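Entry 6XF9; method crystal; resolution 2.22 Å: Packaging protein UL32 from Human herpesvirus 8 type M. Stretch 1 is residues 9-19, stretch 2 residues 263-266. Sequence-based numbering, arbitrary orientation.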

# COMPACT_ATOMS: atom_id res chain seq x y z
N THR D 9 -25.46 53.34 -6.17
CA THR D 9 -24.91 53.15 -4.84
C THR D 9 -23.39 53.07 -4.91
O THR D 9 -22.67 53.57 -4.03
CB THR D 9 -25.46 51.88 -4.19
OG1 THR D 9 -26.83 51.66 -4.59
CG2 THR D 9 -25.38 52.02 -2.69
N ILE D 10 -22.88 52.44 -5.97
CA ILE D 10 -21.44 52.35 -6.19
C ILE D 10 -20.86 53.73 -6.43
O ILE D 10 -19.82 54.10 -5.88
CB ILE D 10 -21.12 51.39 -7.35
CG1 ILE D 10 -21.36 49.93 -6.92
CG2 ILE D 10 -19.68 51.59 -7.80
CD1 ILE D 10 -21.60 49.00 -8.07
N THR D 11 -21.53 54.50 -7.31
CA THR D 11 -21.03 55.82 -7.71
C THR D 11 -20.95 56.79 -6.53
O THR D 11 -19.92 57.47 -6.35
CB THR D 11 -21.95 56.39 -8.80
OG1 THR D 11 -21.64 55.81 -10.07
CG2 THR D 11 -21.76 57.87 -8.90
N ARG D 12 -21.97 56.85 -5.67
CA ARG D 12 -21.94 57.87 -4.63
C ARG D 12 -20.82 57.63 -3.62
O ARG D 12 -20.25 58.60 -3.09
CB ARG D 12 -23.29 58.00 -3.96
CG ARG D 12 -23.56 57.16 -2.79
CD ARG D 12 -24.94 57.55 -2.35
NE ARG D 12 -25.81 57.16 -3.47
CZ ARG D 12 -27.10 56.90 -3.36
NH1 ARG D 12 -27.70 56.99 -2.18
NH2 ARG D 12 -27.78 56.54 -4.45
N HIS D 13 -20.46 56.38 -3.35
CA HIS D 13 -19.43 56.10 -2.36
C HIS D 13 -18.07 55.86 -3.02
O HIS D 13 -17.21 55.19 -2.44
CB HIS D 13 -19.82 54.90 -1.50
CG HIS D 13 -21.09 55.10 -0.75
ND1 HIS D 13 -22.31 54.73 -1.26
CD2 HIS D 13 -21.33 55.66 0.45
CE1 HIS D 13 -23.26 55.04 -0.39
NE2 HIS D 13 -22.69 55.61 0.66
N ARG D 14 -17.86 56.43 -4.21
CA ARG D 14 -16.58 56.32 -4.89
C ARG D 14 -15.43 56.62 -3.95
O ARG D 14 -14.39 55.98 -4.01
CB ARG D 14 -16.55 57.25 -6.11
CG ARG D 14 -15.25 57.25 -6.90
CD ARG D 14 -15.41 58.01 -8.24
NE ARG D 14 -14.21 58.79 -8.54
CZ ARG D 14 -13.84 59.23 -9.75
NH1 ARG D 14 -14.54 58.97 -10.85
NH2 ARG D 14 -12.72 59.92 -9.84
N ASP D 15 -15.66 57.50 -2.98
CA ASP D 15 -14.60 57.87 -2.05
C ASP D 15 -14.20 56.68 -1.19
O ASP D 15 -13.02 56.32 -1.14
CB ASP D 15 -15.05 59.05 -1.18
N GLU D 16 -15.14 56.07 -0.47
CA GLU D 16 -14.77 54.91 0.34
C GLU D 16 -14.35 53.73 -0.54
O GLU D 16 -13.35 53.06 -0.26
CB GLU D 16 -15.90 54.53 1.30
N LEU D 17 -15.07 53.49 -1.65
CA LEU D 17 -14.76 52.35 -2.50
C LEU D 17 -13.39 52.45 -3.18
O LEU D 17 -12.74 51.42 -3.40
CB LEU D 17 -15.84 52.17 -3.55
CG LEU D 17 -17.19 51.76 -2.95
CD1 LEU D 17 -18.13 51.50 -4.11
CD2 LEU D 17 -17.03 50.55 -2.07
N GLN D 18 -12.92 53.67 -3.51
CA GLN D 18 -11.55 53.79 -4.00
C GLN D 18 -10.56 53.32 -2.96
O GLN D 18 -9.53 52.73 -3.29
CB GLN D 18 -11.22 55.24 -4.36
CG GLN D 18 -11.74 55.80 -5.65
CD GLN D 18 -11.48 57.28 -5.72
OE1 GLN D 18 -11.02 57.88 -4.75
NE2 GLN D 18 -11.73 57.89 -6.89
N LYS D 19 -10.85 53.60 -1.69
CA LYS D 19 -9.92 53.19 -0.64
C LYS D 19 -9.89 51.67 -0.52
O LYS D 19 -8.86 51.11 -0.14
CB LYS D 19 -10.30 53.85 0.69
CG LYS D 19 -10.32 55.40 0.62
CD LYS D 19 -8.98 55.97 0.12
CE LYS D 19 -7.83 55.97 1.14
NZ LYS D 19 -6.62 56.72 0.62
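Stretch 2 263-266: PFFS

The most unusual feature of this contact is how one residue, Phe264, serves it with both its ring and its backbone: the ring lies against the helical stretch while its carbonyl oxygen accepts the one hydrogen bond that joins the two segments. Of the 342 Å² buried between the stretches, both sides summed, 135 Å² belongs to Phe264 alone. The segments are remote in sequence: no two touching residues are closer than 246 positions.

Stretch 1 is helical at residues 9-12 and again at 14-19, interrupted at His13. That residue leaves helical geometry (phi/psi -98/26) and occupies the N-cap position of the second helix. Its ND1 donates to Thr9 O at 3.0 Å with an angle of 175°, so the side chain reaches back to the first helix, while its backbone O receives Leu17 N at 2.8 Å. Stretch 2 forms no regular helix or strand. Phe264 has phi/psi of -54/-38, whereas Phe265 (-138/131) and Ser266 (-115/118) are extended.

The register follows from the nearest CA pairs: Arg14 lies 7.3 Å from Phe264, CA to CA, and Gln18 lies 6.1 Å from Phe265 by the same measure. Both pairings advance along the sequence together, one helical turn on stretch 1 against a single residue on stretch 2.

The Phe264 side chain (chi1 -178°, t) leaves its CA sideways, but its end comes nearer to the helices. Arg14 CG sits over one face of the ring, 4.0 Å from the centroid and 14° off the normal, which supports a CH-pi contact; its closest ring atom is Phe264 CE2 at 3.9 Å. Leu17 CB approaches Phe264 CZ at 4.3 Å, at the ring edge and near its plane. Ile10 CG2 lies 3.9 Å from Phe264 CE2, so the ring bridges the His13 interruption by touching residues before and after it.

The polar link is Gln18 NE2 to Phe264 O, 3.1 Å with an angle of 162°, a nearly straight hydrogen bond. The guanidinium of Arg14 is close to the same carbonyl, but proximity alone does not make a bond: Arg14 NE is 3.5 Å from Phe264 O, which lies over the guanidinium face, and Arg14 NH2 is 3.4 Å from Pro263 O, both with poor angles. Farther along, Phe265 directs the end of its side chain nearer to stretch 1, where its CE1 comes within 4.0 Å of Gln18 O.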

# COMPACT_ATOMS: atom_id res chain seq x y z
N PRO D 263 -12.00 58.41 -14.97
CA PRO D 263 -11.44 57.17 -14.40
C PRO D 263 -11.87 56.93 -12.96
O PRO D 263 -11.41 57.67 -12.07
CB PRO D 263 -9.93 57.39 -14.48
CG PRO D 263 -9.76 58.87 -14.39
CD PRO D 263 -11.05 59.53 -14.88
N PHE D 264 -12.73 55.93 -12.73
CA PHE D 264 -13.28 55.69 -11.39
C PHE D 264 -12.16 55.53 -10.39
O PHE D 264 -12.26 56.01 -9.25
CB PHE D 264 -14.16 54.43 -11.40
CG PHE D 264 -14.82 54.11 -10.07
CD1 PHE D 264 -14.12 53.47 -9.05
CD2 PHE D 264 -16.15 54.39 -9.86
CE1 PHE D 264 -14.73 53.17 -7.83
CE2 PHE D 264 -16.77 54.09 -8.64
CZ PHE D 264 -16.06 53.48 -7.63
N PHE D 265 -11.08 54.88 -10.79
CA PHE D 265 -10.06 54.47 -9.85
C PHE D 265 -8.67 54.70 -10.41
O PHE D 265 -8.36 54.28 -11.53
CB PHE D 265 -10.28 52.98 -9.55
CG PHE D 265 -9.19 52.33 -8.79
CD1 PHE D 265 -8.83 52.78 -7.54
CD2 PHE D 265 -8.55 51.21 -9.32
CE1 PHE D 265 -7.83 52.15 -6.82
CE2 PHE D 265 -7.55 50.58 -8.61
CZ PHE D 265 -7.19 51.05 -7.35
N SER D 266 -7.82 55.33 -9.59
CA SER D 266 -6.41 55.57 -9.91
C SER D 266 -5.55 54.78 -8.93
O SER D 266 -5.59 55.06 -7.71
CB SER D 266 -6.07 57.06 -9.84
OG SER D 266 -6.31 57.58 -8.54